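Local coordinates for protein GDP-L-fucose synthase (Campylobacter jejuni subsp. jejuni serotype O:2, PDB 7M13) that binds NADP(H) and serves as a GDP-D-glycero-L-gluco-heptose synthase for the capsular polysaccharide, within the GDP-L-fucose synthase subfamily of NAD(P)-dependent epimerases and dehydratases, at residues Phe65-Leu70 and Val107-Gly112; Glu86-Gln91 and Lys144-Ile149; Gly112-Glu117 and Thr164-Asn169; His276-Thr281 and Arg317-Ser322. One frame throughout, in Å; residues are numbered along the deposited sequence.

Interaction 1: residues Phe65-Leu70 and Val107-Gly112; sequences FLTAVL and VFFGSG. With NAP (NADP nicotinamide-adenine-dinucleotide phosphate), chain E.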
# COMPACT_ATOMS: atom_id res chain seq x y z
N PHE B 65 0.39 20.96 -3.39
CA PHE B 65 -0.81 20.27 -3.92
C PHE B 65 -0.35 19.16 -4.82
O PHE B 65 0.27 19.43 -5.87
CB PHE B 65 -1.73 21.24 -4.64
CG PHE B 65 -2.31 22.34 -3.78
CD1 PHE B 65 -3.53 22.16 -3.15
CD2 PHE B 65 -1.71 23.59 -3.70
CE1 PHE B 65 -4.08 23.15 -2.36
CE2 PHE B 65 -2.29 24.58 -2.92
CZ PHE B 65 -3.49 24.37 -2.29
N LEU B 66 -0.59 17.92 -4.40
CA LEU B 66 -0.07 16.75 -5.13
C LEU B 66 -1.17 16.26 -6.07
O LEU B 66 -2.03 15.46 -5.60
CB LEU B 66 0.37 15.69 -4.14
CG LEU B 66 0.89 14.41 -4.75
CD1 LEU B 66 1.85 14.70 -5.90
CD2 LEU B 66 1.49 13.55 -3.65
N THR B 67 -1.18 16.68 -7.32
CA THR B 67 -2.24 16.26 -8.27
C THR B 67 -1.73 15.25 -9.29
O THR B 67 -2.56 14.65 -9.97
CB THR B 67 -2.92 17.43 -9.00
OG1 THR B 67 -2.17 17.79 -10.17
CG2 THR B 67 -3.14 18.62 -8.11
N ALA B 68 -0.42 15.06 -9.41
CA ALA B 68 0.15 14.21 -10.46
C ALA B 68 -0.24 12.75 -10.26
O ALA B 68 -0.21 12.26 -9.12
CB ALA B 68 1.64 14.35 -10.45
N VAL B 69 -0.60 12.08 -11.33
CA VAL B 69 -1.10 10.69 -11.28
C VAL B 69 -0.90 10.04 -12.65
O VAL B 69 -0.90 10.75 -13.66
CB VAL B 69 -2.57 10.66 -10.83
CG1 VAL B 69 -3.52 11.16 -11.93
CG2 VAL B 69 -2.96 9.28 -10.37
N LEU B 70 -0.74 8.71 -12.64
CA LEU B 70 -1.05 7.85 -13.79
C LEU B 70 -2.46 7.34 -13.60
O LEU B 70 -2.71 6.51 -12.75
CB LEU B 70 -0.06 6.68 -13.86
CG LEU B 70 -0.43 5.64 -14.91
CD1 LEU B 70 -0.48 6.24 -16.29
CD2 LEU B 70 0.55 4.48 -14.86
N VAL B 107 -1.64 18.79 0.41
CA VAL B 107 -2.94 18.17 0.08
C VAL B 107 -2.72 17.15 -1.02
O VAL B 107 -2.07 17.46 -2.02
CB VAL B 107 -3.98 19.21 -0.34
CG1 VAL B 107 -5.21 18.54 -0.94
CG2 VAL B 107 -4.34 20.09 0.83
N PHE B 108 -3.16 15.93 -0.79
CA PHE B 108 -3.09 14.80 -1.73
C PHE B 108 -4.52 14.46 -2.14
O PHE B 108 -5.43 14.55 -1.32
CB PHE B 108 -2.43 13.60 -1.06
CG PHE B 108 -2.50 12.30 -1.83
CD1 PHE B 108 -1.94 12.21 -3.09
CD2 PHE B 108 -3.02 11.17 -1.25
CE1 PHE B 108 -1.99 11.03 -3.81
CE2 PHE B 108 -3.08 9.99 -1.96
CZ PHE B 108 -2.58 9.93 -3.24
N PHE B 109 -4.72 13.96 -3.34
CA PHE B 109 -6.07 13.58 -3.83
C PHE B 109 -6.15 12.06 -3.96
O PHE B 109 -5.31 11.41 -4.65
CB PHE B 109 -6.38 14.27 -5.14
CG PHE B 109 -6.41 15.76 -4.99
CD1 PHE B 109 -7.56 16.39 -4.53
CD2 PHE B 109 -5.26 16.51 -5.16
CE1 PHE B 109 -7.57 17.77 -4.35
CE2 PHE B 109 -5.28 17.88 -4.98
CZ PHE B 109 -6.43 18.50 -4.55
N GLY B 110 -7.15 11.47 -3.30
CA GLY B 110 -7.49 10.07 -3.47
C GLY B 110 -8.65 9.88 -4.43
O GLY B 110 -9.26 10.87 -4.87
N SER B 111 -8.95 8.62 -4.72
CA SER B 111 -10.01 8.19 -5.64
C SER B 111 -10.96 7.29 -4.88
O SER B 111 -10.49 6.51 -4.03
CB SER B 111 -9.41 7.48 -6.84
OG SER B 111 -10.38 6.71 -7.51
N GLY B 112 -12.23 7.31 -5.24
CA GLY B 112 -13.22 6.35 -4.73
C GLY B 112 -12.83 4.92 -5.01
O GLY B 112 -13.39 4.03 -4.40
PA NAP E . -4.69 14.41 -14.82
O1A NAP E . -4.68 12.99 -15.29
O2A NAP E . -5.54 15.39 -15.58
O5B NAP E . -3.25 15.02 -14.78
C5B NAP E . -2.17 14.32 -14.17
C4B NAP E . -0.94 15.15 -14.38
O4B NAP E . 0.14 14.49 -13.68
C3B NAP E . -0.50 15.28 -15.85
O3B NAP E . -0.35 16.66 -16.18
C2B NAP E . 0.79 14.48 -15.92
O2B NAP E . 1.78 15.04 -16.79
C1B NAP E . 1.30 14.58 -14.48
N9A NAP E . 2.20 13.50 -14.16
C8A NAP E . 1.95 12.16 -14.17
N7A NAP E . 3.01 11.42 -13.94
C5A NAP E . 4.03 12.33 -13.79
C6A NAP E . 5.40 12.16 -13.55
N6A NAP E . 6.01 10.97 -13.45
N1A NAP E . 6.15 13.29 -13.46
C2A NAP E . 5.55 14.48 -13.59
N3A NAP E . 4.26 14.75 -13.83
C4A NAP E . 3.55 13.62 -13.93
O3 NAP E . -5.14 14.42 -13.28
PN NAP E . -6.53 14.86 -12.66
O1N NAP E . -7.60 14.18 -13.42
O2N NAP E . -6.51 16.33 -12.57
O5D NAP E . -6.41 14.21 -11.20
C5D NAP E . -5.90 14.95 -10.12
C4D NAP E . -5.97 14.08 -8.89
O4D NAP E . -7.35 13.77 -8.58
C3D NAP E . -5.24 12.74 -9.01
O3D NAP E . -4.65 12.36 -7.75
C2D NAP E . -6.37 11.82 -9.40
O2D NAP E . -6.10 10.44 -9.15
C1D NAP E . -7.50 12.35 -8.54
N1N NAP E . -8.81 11.93 -9.08
C2N NAP E . -9.24 12.31 -10.33
C3N NAP E . -10.40 11.85 -10.83
C7N NAP E . -10.90 12.21 -12.18
O7N NAP E . -12.06 11.88 -12.51
N7N NAP E . -10.09 12.89 -12.99
C4N NAP E . -11.25 10.99 -10.03
C5N NAP E . -10.76 10.66 -8.71
C6N NAP E . -9.59 11.06 -8.33
P2B NAP E . 1.67 14.81 -18.39
O1X NAP E . 0.59 15.76 -18.81
O2X NAP E . 1.42 13.40 -18.67
O3X NAP E . 3.07 15.23 -18.89
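Leu66 N donates to Val107 O over 2.8 Å, at an N-H...O angle of 178° and almost along the carbonyl axis. This bond belongs to the parallel pairing of Phe65 with Val107 and Leu66 with Phe108, which Val107 extends to Val64. On one face of the sheet Leu66, its CG anti to the backbone N, lies alongside Phe108 with CD2 3.7 Å from CD1 of the ring. On the other face Phe65 CD1 meets Val107 CB at 4.1 Å. Where the strands part, the ring of Phe109 puts its edge to Leu66 O, CD2 lying 3.4 Å from that oxygen in the ring plane. The two strands belong to a beta-alpha-beta unit of the Rossmann fold, and NADP lies across their C-terminal ends and the loop that follows 63-66. NADP O3D gives a weak hydrogen bond to Phe109 O, and Val69 N another to O4B. Further out, Thr67 OG1 is tied to Ala14 O on the neighbouring strand, helix 80-100 packs on Leu66 and Phe108, and helix 247-260 on Phe65, Val107 and Phe109.

Interaction 2: residues Glu86-Gln91 and Lys144-Ile149; sequences ENLMIQ and KIAGAI. With NAP (NADP nicotinamide-adenine-dinucleotide phosphate), chain E.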
# COMPACT_ATOMS: atom_id res chain seq x y z
N GLU B 86 4.07 3.41 -10.37
CA GLU B 86 4.29 4.83 -10.71
C GLU B 86 3.65 5.69 -9.64
O GLU B 86 4.25 6.68 -9.19
CB GLU B 86 3.82 5.13 -12.13
CG GLU B 86 4.73 4.47 -13.15
CD GLU B 86 4.52 4.90 -14.58
OE1 GLU B 86 4.08 6.06 -14.80
OE2 GLU B 86 4.80 4.06 -15.48
N ASN B 87 2.41 5.35 -9.25
CA ASN B 87 1.68 6.20 -8.29
C ASN B 87 2.31 6.07 -6.91
O ASN B 87 2.43 7.07 -6.22
CB ASN B 87 0.17 5.93 -8.33
CG ASN B 87 -0.41 6.43 -9.64
OD1 ASN B 87 -0.21 7.61 -10.00
ND2 ASN B 87 -1.14 5.59 -10.34
N LEU B 88 2.71 4.86 -6.50
CA LEU B 88 3.45 4.77 -5.21
C LEU B 88 4.72 5.62 -5.28
O LEU B 88 5.05 6.27 -4.29
CB LEU B 88 3.79 3.32 -4.86
CG LEU B 88 2.64 2.42 -4.44
CD1 LEU B 88 3.15 1.02 -4.18
CD2 LEU B 88 1.91 2.96 -3.22
N MET B 89 5.48 5.59 -6.37
CA MET B 89 6.73 6.37 -6.44
C MET B 89 6.42 7.88 -6.37
O MET B 89 7.10 8.58 -5.60
CB MET B 89 7.57 6.06 -7.66
CG MET B 89 8.16 4.62 -7.69
SD MET B 89 9.23 4.27 -6.28
CE MET B 89 10.41 5.58 -6.48
N ILE B 90 5.44 8.35 -7.11
CA ILE B 90 5.07 9.79 -7.09
C ILE B 90 4.72 10.17 -5.65
O ILE B 90 5.21 11.16 -5.11
CB ILE B 90 3.95 10.07 -8.08
CG1 ILE B 90 4.45 9.90 -9.52
CG2 ILE B 90 3.42 11.48 -7.83
CD1 ILE B 90 3.34 9.90 -10.54
N GLN B 91 3.80 9.42 -5.07
CA GLN B 91 3.30 9.67 -3.71
C GLN B 91 4.48 9.67 -2.73
O GLN B 91 4.64 10.64 -1.91
CB GLN B 91 2.26 8.63 -3.29
CG GLN B 91 0.96 8.70 -4.08
CD GLN B 91 0.09 7.47 -4.02
OE1 GLN B 91 -0.84 7.36 -4.82
NE2 GLN B 91 0.42 6.52 -3.16
N LYS B 144 -3.65 4.24 -4.05
CA LYS B 144 -4.33 5.41 -3.43
C LYS B 144 -4.52 5.19 -1.92
O LYS B 144 -4.32 6.12 -1.16
CB LYS B 144 -5.65 5.70 -4.12
CG LYS B 144 -5.49 6.32 -5.50
CD LYS B 144 -4.80 7.67 -5.47
CE LYS B 144 -5.07 8.45 -6.73
NZ LYS B 144 -4.33 9.73 -6.75
N ILE B 145 -4.82 3.97 -1.50
CA ILE B 145 -4.88 3.64 -0.06
C ILE B 145 -3.52 3.97 0.58
O ILE B 145 -3.45 4.59 1.66
CB ILE B 145 -5.29 2.17 0.17
CG1 ILE B 145 -6.75 1.93 -0.25
CG2 ILE B 145 -5.07 1.78 1.61
CD1 ILE B 145 -7.13 0.50 -0.26
N ALA B 146 -2.44 3.50 -0.03
CA ALA B 146 -1.09 3.68 0.55
C ALA B 146 -0.78 5.18 0.62
O ALA B 146 -0.10 5.60 1.55
CB ALA B 146 -0.05 2.97 -0.27
N GLY B 147 -1.23 5.97 -0.34
CA GLY B 147 -1.07 7.44 -0.31
C GLY B 147 -1.75 8.05 0.89
O GLY B 147 -1.13 8.83 1.65
N ALA B 148 -2.99 7.65 1.15
CA ALA B 148 -3.74 8.16 2.30
C ALA B 148 -3.05 7.77 3.60
O ALA B 148 -2.93 8.57 4.53
CB ALA B 148 -5.15 7.66 2.27
N ILE B 149 -2.63 6.52 3.68
CA ILE B 149 -2.01 6.00 4.93
C ILE B 149 -0.64 6.66 5.13
O ILE B 149 -0.26 6.98 6.29
CB ILE B 149 -2.00 4.45 4.91
CG1 ILE B 149 -3.43 3.90 4.93
CG2 ILE B 149 -1.13 3.93 6.06
CD1 ILE B 149 -3.55 2.38 4.90
PA NAP E . -4.69 14.41 -14.82
O1A NAP E . -4.68 12.99 -15.29
O2A NAP E . -5.54 15.39 -15.58
O5B NAP E . -3.25 15.02 -14.78
C5B NAP E . -2.17 14.32 -14.17
C4B NAP E . -0.94 15.15 -14.38
O4B NAP E . 0.14 14.49 -13.68
C3B NAP E . -0.50 15.28 -15.85
O3B NAP E . -0.35 16.66 -16.18
C2B NAP E . 0.79 14.48 -15.92
O2B NAP E . 1.78 15.04 -16.79
C1B NAP E . 1.30 14.58 -14.48
N9A NAP E . 2.20 13.50 -14.16
C8A NAP E . 1.95 12.16 -14.17
N7A NAP E . 3.01 11.42 -13.94
C5A NAP E . 4.03 12.33 -13.79
C6A NAP E . 5.40 12.16 -13.55
N6A NAP E . 6.01 10.97 -13.45
N1A NAP E . 6.15 13.29 -13.46
C2A NAP E . 5.55 14.48 -13.59
N3A NAP E . 4.26 14.75 -13.83
C4A NAP E . 3.55 13.62 -13.93
O3 NAP E . -5.14 14.42 -13.28
PN NAP E . -6.53 14.86 -12.66
O1N NAP E . -7.60 14.18 -13.42
O2N NAP E . -6.51 16.33 -12.57
O5D NAP E . -6.41 14.21 -11.20
C5D NAP E . -5.90 14.95 -10.12
C4D NAP E . -5.97 14.08 -8.89
O4D NAP E . -7.35 13.77 -8.58
C3D NAP E . -5.24 12.74 -9.01
O3D NAP E . -4.65 12.36 -7.75
C2D NAP E . -6.37 11.82 -9.40
O2D NAP E . -6.10 10.44 -9.15
C1D NAP E . -7.50 12.35 -8.54
N1N NAP E . -8.81 11.93 -9.08
C2N NAP E . -9.24 12.31 -10.33
C3N NAP E . -10.40 11.85 -10.83
C7N NAP E . -10.90 12.21 -12.18
O7N NAP E . -12.06 11.88 -12.51
N7N NAP E . -10.09 12.89 -12.99
C4N NAP E . -11.25 10.99 -10.03
C5N NAP E . -10.76 10.66 -8.71
C6N NAP E . -9.59 11.06 -8.33
P2B NAP E . 1.67 14.81 -18.39
O1X NAP E . 0.59 15.76 -18.81
O2X NAP E . 1.42 13.40 -18.67
O3X NAP E . 3.07 15.23 -18.89
O HOH W 1 -1.64 8.97 -6.79
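The two helical segments run nearly parallel, their axes 9.5 Å apart and inclined by 16°, with Gln91 facing Gly147 at a CA-CA distance of 6.0 Å. Gln91 stretches across this gap and lays its amide against the glycine backbone. Its NE2 lies 3.3 Å from Gly147 N; both are donors, so no bond forms between them, and NE2 bonds Ala143 O, one turn before Gly147. OE1 accepts from a water at 2.7 Å, which accepts from Lys144 NZ at 2.8 Å. Lys144 starts out away from the other helix, bends at chi2 (-62°) and crosses Gln91 at about a right angle. NZ donates to NADP O3D at 2.8 Å and to O2D at 3.1 Å, and also bonds Phe109 O. Toward the second subunit, on which both residues pack, Leu88 CD2 abuts Ala146 CB at 3.5 Å. The helix pair is consistent with the dimer interface of extended short-chain dehydrogenases; Lys144 holds the nicotinamide ribose like the YxxxK lysine, four residues after the predicted proton donor/acceptor position, here Phe140.

Interaction 3: residues Gly112-Glu117 and Thr164-Asn169; sequences GYMYPE and TLVLNN. With NAP (NADP nicotinamide-adenine-dinucleotide phosphate), chain E.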
# COMPACT_ATOMS: atom_id res chain seq x y z
N GLY B 112 -12.23 7.31 -5.24
CA GLY B 112 -13.22 6.35 -4.73
C GLY B 112 -12.83 4.92 -5.01
O GLY B 112 -13.39 4.03 -4.40
N TYR B 113 -11.91 4.66 -5.94
CA TYR B 113 -11.44 3.27 -6.18
C TYR B 113 -10.67 2.77 -4.96
O TYR B 113 -10.40 1.55 -4.90
CB TYR B 113 -10.56 3.17 -7.42
CG TYR B 113 -11.31 3.25 -8.73
CD1 TYR B 113 -12.36 2.39 -9.03
CD2 TYR B 113 -10.93 4.15 -9.70
CE1 TYR B 113 -13.01 2.43 -10.24
CE2 TYR B 113 -11.58 4.22 -10.92
CZ TYR B 113 -12.63 3.36 -11.19
OH TYR B 113 -13.25 3.43 -12.40
N MET B 114 -10.49 3.63 -3.95
CA MET B 114 -9.80 3.23 -2.69
C MET B 114 -10.81 2.59 -1.73
O MET B 114 -10.39 2.14 -0.64
CB MET B 114 -9.16 4.45 -2.01
CG MET B 114 -10.03 5.08 -0.94
SD MET B 114 -9.30 6.58 -0.24
CE MET B 114 -8.37 7.18 -1.64
N TYR B 115 -12.10 2.56 -2.12
CA TYR B 115 -13.18 1.98 -1.31
C TYR B 115 -13.60 0.63 -1.86
O TYR B 115 -13.55 0.39 -3.07
CB TYR B 115 -14.36 2.95 -1.22
CG TYR B 115 -14.10 4.15 -0.36
CD1 TYR B 115 -13.80 4.07 0.99
CD2 TYR B 115 -14.18 5.42 -0.92
CE1 TYR B 115 -13.60 5.21 1.76
CE2 TYR B 115 -13.99 6.56 -0.16
CZ TYR B 115 -13.67 6.45 1.18
OH TYR B 115 -13.48 7.57 1.92
N PRO B 116 -14.13 -0.25 -0.99
CA PRO B 116 -14.60 -1.56 -1.42
C PRO B 116 -15.65 -1.45 -2.52
O PRO B 116 -16.51 -0.58 -2.43
CB PRO B 116 -15.21 -2.18 -0.17
CG PRO B 116 -14.51 -1.48 0.99
CD PRO B 116 -14.28 -0.07 0.47
N GLU B 117 -15.59 -2.33 -3.52
CA GLU B 117 -16.54 -2.34 -4.66
C GLU B 117 -17.98 -2.39 -4.11
O GLU B 117 -18.83 -1.66 -4.61
CB GLU B 117 -16.22 -3.55 -5.53
CG GLU B 117 -17.16 -3.72 -6.71
CD GLU B 117 -16.67 -4.75 -7.71
OE1 GLU B 117 -15.99 -5.70 -7.30
OE2 GLU B 117 -17.00 -4.60 -8.89
N THR B 164 -5.49 14.18 2.95
CA THR B 164 -5.99 13.48 1.75
C THR B 164 -7.46 13.83 1.55
O THR B 164 -8.27 13.61 2.49
CB THR B 164 -5.83 11.96 1.83
OG1 THR B 164 -4.41 11.71 1.88
CG2 THR B 164 -6.39 11.25 0.63
N LEU B 165 -7.80 14.29 0.36
CA LEU B 165 -9.17 14.56 -0.09
C LEU B 165 -9.52 13.55 -1.17
O LEU B 165 -8.74 13.38 -2.11
CB LEU B 165 -9.27 15.98 -0.64
CG LEU B 165 -8.83 17.10 0.28
CD1 LEU B 165 -8.98 18.47 -0.40
CD2 LEU B 165 -9.61 17.08 1.60
N VAL B 166 -10.67 12.90 -1.07
CA VAL B 166 -11.02 11.75 -1.93
C VAL B 166 -12.26 12.09 -2.75
O VAL B 166 -13.26 12.49 -2.16
CB VAL B 166 -11.25 10.49 -1.08
CG1 VAL B 166 -11.43 9.27 -1.95
CG2 VAL B 166 -10.10 10.30 -0.08
N LEU B 167 -12.20 11.88 -4.07
CA LEU B 167 -13.33 12.17 -4.98
C LEU B 167 -13.56 11.00 -5.93
O LEU B 167 -12.71 10.10 -6.04
CB LEU B 167 -13.06 13.46 -5.77
CG LEU B 167 -11.82 13.48 -6.65
CD1 LEU B 167 -12.09 14.27 -7.92
CD2 LEU B 167 -10.63 14.07 -5.93
N ASN B 168 -14.69 11.05 -6.64
CA ASN B 168 -15.08 10.00 -7.59
C ASN B 168 -14.87 10.39 -9.06
O ASN B 168 -14.30 9.58 -9.78
CB ASN B 168 -16.54 9.61 -7.34
CG ASN B 168 -16.63 8.67 -6.16
OD1 ASN B 168 -15.86 7.72 -6.07
ND2 ASN B 168 -17.64 8.87 -5.32
N ASN B 169 -15.38 11.53 -9.51
CA ASN B 169 -15.29 11.91 -10.95
C ASN B 169 -15.09 13.40 -11.04
O ASN B 169 -15.93 14.15 -10.55
CB ASN B 169 -16.53 11.54 -11.79
CG ASN B 169 -16.79 10.06 -11.87
OD1 ASN B 169 -16.09 9.35 -12.59
ND2 ASN B 169 -17.75 9.60 -11.07
PA NAP E . -4.69 14.41 -14.82
O1A NAP E . -4.68 12.99 -15.29
O2A NAP E . -5.54 15.39 -15.58
O5B NAP E . -3.25 15.02 -14.78
C5B NAP E . -2.17 14.32 -14.17
C4B NAP E . -0.94 15.15 -14.38
O4B NAP E . 0.14 14.49 -13.68
C3B NAP E . -0.50 15.28 -15.85
O3B NAP E . -0.35 16.66 -16.18
C2B NAP E . 0.79 14.48 -15.92
O2B NAP E . 1.78 15.04 -16.79
C1B NAP E . 1.30 14.58 -14.48
N9A NAP E . 2.20 13.50 -14.16
C8A NAP E . 1.95 12.16 -14.17
N7A NAP E . 3.01 11.42 -13.94
C5A NAP E . 4.03 12.33 -13.79
C6A NAP E . 5.40 12.16 -13.55
N6A NAP E . 6.01 10.97 -13.45
N1A NAP E . 6.15 13.29 -13.46
C2A NAP E . 5.55 14.48 -13.59
N3A NAP E . 4.26 14.75 -13.83
C4A NAP E . 3.55 13.62 -13.93
O3 NAP E . -5.14 14.42 -13.28
PN NAP E . -6.53 14.86 -12.66
O1N NAP E . -7.60 14.18 -13.42
O2N NAP E . -6.51 16.33 -12.57
O5D NAP E . -6.41 14.21 -11.20
C5D NAP E . -5.90 14.95 -10.12
C4D NAP E . -5.97 14.08 -8.89
O4D NAP E . -7.35 13.77 -8.58
C3D NAP E . -5.24 12.74 -9.01
O3D NAP E . -4.65 12.36 -7.75
C2D NAP E . -6.37 11.82 -9.40
O2D NAP E . -6.10 10.44 -9.15
C1D NAP E . -7.50 12.35 -8.54
N1N NAP E . -8.81 11.93 -9.08
C2N NAP E . -9.24 12.31 -10.33
C3N NAP E . -10.40 11.85 -10.83
C7N NAP E . -10.90 12.21 -12.18
O7N NAP E . -12.06 11.88 -12.51
N7N NAP E . -10.09 12.89 -12.99
C4N NAP E . -11.25 10.99 -10.03
C5N NAP E . -10.76 10.66 -8.71
C6N NAP E . -9.59 11.06 -8.33
P2B NAP E . 1.67 14.81 -18.39
O1X NAP E . 0.59 15.76 -18.81
O2X NAP E . 1.42 13.40 -18.67
O3X NAP E . 3.07 15.23 -18.89
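Gly112 O is gripped twice: by Tyr115 N at 3.0 Å, which closes the short 3-10 turn, and by Arg317 NH1 from farther along the chain. The same glycine gives its N-H to Leu167 O at 2.9 Å, but that bond is bent, 139° at the hydrogen, and its donor stands 38° out of the carbonyl plane. With no side chain on Gly112, Asn168 can bring OD1 to within 3.3 Å of its CA, while ND2 of the same amide is bonded to Glu243 OE1. Next to this glycine Met114 and Val166 meet tip to tip. The thioether straddles both valine methyls, CE lying 3.7 Å from CG1 and SD 3.8 Å from CG2. To get there Met114 takes a chi1 of 95°, off the staggered positions, and bends again at chi3. Its CG sits over the centre of the Tyr115 ring, 4.1 Å above the plane, while Tyr115 CE2 reaches Val166 CG1 and the hydroxyl beyond pairs with Asn278 OD1. Leu167 points away from 112-117, its CG 3.6 Å from NADP C5N, and Asn168 O comes within 3.4 Å of C4N, the carbon that carries the hydride. The contact thus joins a turn and a strand end at the C-terminal ends of the parallel strands of the Rossmann fold, where such dehydrogenases seat the nicotinamide.

Interaction 4: residues His276-Thr281 and Arg317-Ser322; sequences HINIGT and RLMDCS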
# COMPACT_ATOMS: atom_id res chain seq x y z
N HIS B 276 -8.58 10.69 6.19
CA HIS B 276 -8.88 11.23 4.85
C HIS B 276 -10.27 11.85 4.87
O HIS B 276 -11.07 11.57 5.80
CB HIS B 276 -8.76 10.15 3.78
CG HIS B 276 -9.58 8.95 3.99
ND1 HIS B 276 -9.26 7.99 4.90
CD2 HIS B 276 -10.74 8.57 3.40
CE1 HIS B 276 -10.19 7.04 4.87
NE2 HIS B 276 -11.11 7.38 3.96
N ILE B 277 -10.56 12.69 3.88
CA ILE B 277 -11.87 13.41 3.82
C ILE B 277 -12.44 13.24 2.43
O ILE B 277 -11.81 13.65 1.46
CB ILE B 277 -11.68 14.91 4.10
CG1 ILE B 277 -10.74 15.21 5.27
CG2 ILE B 277 -13.03 15.57 4.26
CD1 ILE B 277 -10.36 16.66 5.36
N ASN B 278 -13.67 12.79 2.36
CA ASN B 278 -14.36 12.73 1.05
C ASN B 278 -14.76 14.15 0.63
O ASN B 278 -15.17 14.95 1.46
CB ASN B 278 -15.63 11.91 1.13
CG ASN B 278 -15.37 10.46 1.41
OD1 ASN B 278 -14.29 9.93 1.11
ND2 ASN B 278 -16.40 9.80 1.95
N ILE B 279 -14.64 14.43 -0.66
CA ILE B 279 -15.12 15.72 -1.22
C ILE B 279 -16.06 15.38 -2.37
O ILE B 279 -16.00 14.28 -2.93
CB ILE B 279 -13.96 16.66 -1.61
CG1 ILE B 279 -13.06 16.09 -2.70
CG2 ILE B 279 -13.17 17.05 -0.38
CD1 ILE B 279 -12.04 17.07 -3.24
N GLY B 280 -16.94 16.31 -2.69
CA GLY B 280 -17.99 16.02 -3.67
C GLY B 280 -19.16 16.96 -3.45
O GLY B 280 -19.08 17.85 -2.63
N THR B 281 -20.23 16.72 -4.18
CA THR B 281 -21.45 17.56 -4.09
C THR B 281 -22.53 16.85 -3.28
O THR B 281 -23.50 17.52 -2.95
CB THR B 281 -21.97 17.90 -5.49
OG1 THR B 281 -22.42 16.69 -6.10
CG2 THR B 281 -20.94 18.58 -6.36
N ARG B 317 -21.55 4.92 -7.34
CA ARG B 317 -20.57 5.40 -6.34
C ARG B 317 -20.94 6.83 -5.99
O ARG B 317 -21.00 7.66 -6.90
CB ARG B 317 -19.11 5.41 -6.82
CG ARG B 317 -18.63 4.08 -7.35
CD ARG B 317 -18.58 3.12 -6.17
NE ARG B 317 -17.23 2.99 -5.69
CZ ARG B 317 -16.86 2.13 -4.76
NH1 ARG B 317 -15.58 2.02 -4.46
NH2 ARG B 317 -17.76 1.39 -4.13
N LEU B 318 -21.12 7.11 -4.71
CA LEU B 318 -21.46 8.46 -4.24
C LEU B 318 -20.78 8.63 -2.90
O LEU B 318 -21.05 7.78 -2.02
CB LEU B 318 -22.99 8.55 -4.09
CG LEU B 318 -23.51 9.79 -3.37
CD1 LEU B 318 -23.12 11.05 -4.11
CD2 LEU B 318 -25.02 9.70 -3.20
N MET B 319 -20.03 9.71 -2.73
CA MET B 319 -19.40 10.01 -1.42
C MET B 319 -20.44 10.51 -0.41
O MET B 319 -21.26 11.36 -0.75
CB MET B 319 -18.33 11.08 -1.54
CG MET B 319 -17.10 10.70 -2.34
SD MET B 319 -16.46 9.08 -1.92
CE MET B 319 -14.91 9.20 -2.81
N ASP B 320 -20.30 10.12 0.84
CA ASP B 320 -20.90 10.81 2.00
C ASP B 320 -19.97 11.98 2.31
O ASP B 320 -18.80 11.70 2.65
CB ASP B 320 -21.05 9.85 3.17
CG ASP B 320 -21.84 10.43 4.32
OD1 ASP B 320 -21.79 11.66 4.50
OD2 ASP B 320 -22.54 9.68 5.00
N CYS B 321 -20.43 13.22 2.10
CA CYS B 321 -19.63 14.43 2.35
C CYS B 321 -19.98 15.07 3.69
O CYS B 321 -19.70 16.27 3.89
CB CYS B 321 -19.79 15.39 1.19
SG CYS B 321 -18.99 14.77 -0.32
N SER B 322 -20.60 14.34 4.61
CA SER B 322 -20.95 14.89 5.94
C SER B 322 -19.71 15.44 6.66
O SER B 322 -19.77 16.50 7.32
CB SER B 322 -21.67 13.87 6.79
OG SER B 322 -22.86 13.44 6.15
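Asn278 and Met319 cross at about a right angle, both aimed at the opposing segment, with the sulphur of the methionine against the asparagine amide. Met319 SD lies 3.8 Å from Asn278 CG, reached because the chain bends at chi2 (-46°), and Met319 CG comes to 3.8 Å from Ile279 O. The amide itself is held at both ends. ND2 donates to Asp320 O over 3.1 Å at 168°; the donor lies in the carbonyl plane on a lone pair, and the oxygen lies only 4° out of the amide plane. Because a carbonyl oxygen can only accept, this bond settles the flip of the amide, and OD1 turns to the Tyr115 hydroxyl. Asn278 sits on strand 277-278, which pairs in parallel with strand 162-171 as part of the Rossmann sheet, and the 317-322 segment runs past it as a returning loop, Met319 also resting on Val166 and Asn168. One residue pair along, Cys321 turns SG to the backbone of the strand's continuation, 3.5 Å from Gly280 N and 3.6 Å from Ile279 C. Gly280 N is buried there with no hydrogen-bond partner in the model. The Asp320 carboxylate serves its own chain instead: OD1 accepts from Ser322 N at 2.9 Å, an Asx turn, and uses its syn lone pair for Ser322 OG at 2.7 Å. That double grip fixes the backbone around Cys321, the N-cap of helix 322-326.

In the fold
Interactions 1, 3 and 4 step across one mixed sheet, from strand 63-66 through 105-111 and 162-171 to 277-278, while interaction 2 lies on the two helices that pack on one side of it. Interactions 1 and 2 are about 9 Å apart between centres and interactions 3 and 4 about 8 Å, whereas 2 and 4 stand about 20 Å apart without touching. Along the chain interaction 2 interlocks with 1 and with 3, because helices 80-100 and 138-158 lie in the connections between successive strands, and Gly112 is shared by 1 and 3. Interaction 4 comes last, bringing the segment 317-322 back to the sheet. The first three meet NADP, so its site is built from strand ends and both helices.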